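PDB 2II2: alpha-11 giardin from Giardia intestinalis, which is a calcium-binding member of the annexin family and probably takes part in attachment of the parasite and in organising its cytoskeleton. Local coordinates for residues Leu222-Tyr227 with Val236-His241. Sequence-based numbering, arbitrary orientation. Where two conformers were deposited one is given.
Sequences LCIAHY and VAYAFH. With SO4 (sulfate ion), chain C.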
# COMPACT_ATOMS: atom_id res chain seq x y z
N LEU A 222 7.21 -10.26 0.45
CA LEU A 222 7.01 -11.45 -0.37
C LEU A 222 5.55 -11.85 -0.38
O LEU A 222 5.02 -12.24 -1.41
CB LEU A 222 7.87 -12.62 0.14
CG LEU A 222 9.35 -12.51 -0.19
CD1 LEU A 222 10.10 -13.50 0.65
CD2 LEU A 222 9.59 -12.78 -1.71
N CYS A 223 4.87 -11.77 0.77
CA CYS A 223 3.45 -12.11 0.78
C CYS A 223 2.62 -11.14 -0.07
O CYS A 223 1.63 -11.54 -0.67
CB CYS A 223 2.91 -12.14 2.20
SG CYS A 223 3.42 -13.57 3.17
N ILE A 224 2.98 -9.86 -0.07
CA ILE A 224 2.27 -8.89 -0.89
C ILE A 224 2.41 -9.25 -2.38
O ILE A 224 1.43 -9.22 -3.16
CB ILE A 224 2.71 -7.45 -0.58
CG1 ILE A 224 2.17 -7.02 0.78
CG2 ILE A 224 2.25 -6.50 -1.67
CD1 ILE A 224 2.75 -5.73 1.31
N ALA A 225 3.65 -9.52 -2.79
CA ALA A 225 3.88 -9.86 -4.20
C ALA A 225 3.14 -11.14 -4.60
O ALA A 225 2.52 -11.22 -5.68
CB ALA A 225 5.35 -9.97 -4.50
N HIS A 226 3.20 -12.14 -3.74
CA HIS A 226 2.45 -13.39 -3.90
C HIS A 226 0.96 -13.12 -4.05
O HIS A 226 0.33 -13.56 -5.01
CB HIS A 226 2.74 -14.25 -2.65
CG HIS A 226 1.72 -15.30 -2.37
ND1 HIS A 226 1.56 -16.42 -3.17
CD2 HIS A 226 0.78 -15.37 -1.41
CE1 HIS A 226 0.56 -17.13 -2.68
NE2 HIS A 226 0.08 -16.52 -1.61
N TYR A 227 0.38 -12.41 -3.10
CA TYR A 227 -1.06 -12.18 -3.14
C TYR A 227 -1.48 -11.32 -4.32
O TYR A 227 -2.57 -11.51 -4.82
CB TYR A 227 -1.57 -11.62 -1.81
CG TYR A 227 -1.79 -12.70 -0.76
CD1 TYR A 227 -1.21 -12.62 0.49
CD2 TYR A 227 -2.60 -13.80 -1.04
CE1 TYR A 227 -1.44 -13.62 1.46
CE2 TYR A 227 -2.83 -14.79 -0.08
CZ TYR A 227 -2.25 -14.70 1.16
OH TYR A 227 -2.53 -15.67 2.09
N VAL A 236 -3.73 -5.97 -1.13
CA VAL A 236 -4.11 -4.86 -0.28
C VAL A 236 -4.71 -5.38 1.03
O VAL A 236 -4.38 -4.89 2.11
CB VAL A 236 -5.09 -3.93 -1.00
CG1 VAL A 236 -5.62 -2.83 -0.07
CG2 VAL A 236 -4.44 -3.30 -2.21
N ALA A 237 -5.59 -6.38 0.94
CA ALA A 237 -6.17 -6.97 2.16
C ALA A 237 -5.08 -7.53 3.07
O ALA A 237 -5.14 -7.33 4.29
CB ALA A 237 -7.14 -8.07 1.79
N TYR A 238 -4.11 -8.26 2.52
CA TYR A 238 -3.01 -8.81 3.33
C TYR A 238 -2.23 -7.68 4.01
O TYR A 238 -1.93 -7.76 5.20
CB TYR A 238 -2.09 -9.67 2.46
CG TYR A 238 -0.87 -10.08 3.25
CD1 TYR A 238 -0.89 -11.20 4.07
CD2 TYR A 238 0.29 -9.33 3.20
CE1 TYR A 238 0.21 -11.52 4.83
CE2 TYR A 238 1.39 -9.62 3.96
CZ TYR A 238 1.37 -10.71 4.77
OH TYR A 238 2.49 -10.99 5.53
N ALA A 239 -1.90 -6.63 3.25
CA ALA A 239 -1.15 -5.52 3.80
C ALA A 239 -1.93 -4.87 4.94
O ALA A 239 -1.36 -4.51 5.99
CB ALA A 239 -0.82 -4.53 2.73
N PHE A 240 -3.23 -4.73 4.77
CA PHE A 240 -4.08 -4.14 5.79
C PHE A 240 -4.10 -5.01 7.05
O PHE A 240 -3.98 -4.51 8.18
CB PHE A 240 -5.50 -3.85 5.25
CG PHE A 240 -6.26 -2.88 6.11
CD1 PHE A 240 -6.07 -1.52 5.96
CD2 PHE A 240 -7.11 -3.34 7.10
CE1 PHE A 240 -6.69 -0.62 6.79
CE2 PHE A 240 -7.77 -2.44 7.92
CZ PHE A 240 -7.57 -1.06 7.76
N HIS A 241 -4.22 -6.33 6.84
CA HIS A 241 -4.12 -7.31 7.93
C HIS A 241 -2.79 -7.15 8.68
O HIS A 241 -2.73 -7.10 9.93
CB HIS A 241 -4.24 -8.74 7.38
CG HIS A 241 -4.19 -9.80 8.44
ND1 HIS A 241 -5.11 -9.87 9.47
CD2 HIS A 241 -3.33 -10.83 8.64
CE1 HIS A 241 -4.82 -10.89 10.25
NE2 HIS A 241 -3.75 -11.49 9.78
S SO4 C . -2.76 -15.52 9.13
O1 SO4 C . -1.70 -16.12 9.92
O2 SO4 C . -3.96 -15.41 9.95
O3 SO4 C . -2.35 -14.19 8.68
O4 SO4 C . -3.05 -16.35 7.96
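With CG of Y238 opposite its own backbone N (chi1 173°), the phenol ring extends from helix 232-244 across to helix 216-230, where C223, I224 and Y227 meet it. C223 lies against one face: its CB stands 3.3 Å from Y238 CZ, displaced from the ring centre toward the hydroxyl-bearing rim, and the CB-to-centroid line leans 27° from the ring normal, which qualifies as a CH-pi contact. Turning SG beside the backbone N brings the sulfur obliquely to the same ring, 4.5 Å from SG to the Y238 centroid, a cysteine sulfur-aromatic contact. I224 comes to the ring edge instead, its CG1 lying near the ring plane and 3.8 Å from Y238 CD2. From there I224 CD1 reaches on to A239 CB at 4.0 Å, so the side chain of I224 spans from the Y238 ring edge to the A239 methyl. The segments run nearly antiparallel, at 154° with axes 9.1 Å apart; they belong to consecutive helices of the all-helical annexin fold, separated by a single residue, so that they form a helical hairpin. I224 and A239, the latter with only a methyl group, form the nearest CA pair, 6.7 Å apart. Y227 makes the third approach, CE1 lying 3.6 Å from Y238 CD1, and the two rings meet obliquely. Within its own helix, Y227 also has H226 CD2 over the centre of one ring face. The two buried phenols find their polar partners on helix 205-212: Y227 OH hydrogen-bonds to Q206 and Y238 OH to E210. One turn along from Y238, H241 NE2 makes a weak and doubtful hydrogen bond, in one of two conformers, to O3 of a sulfate probably acquired from the crystallisation liquor.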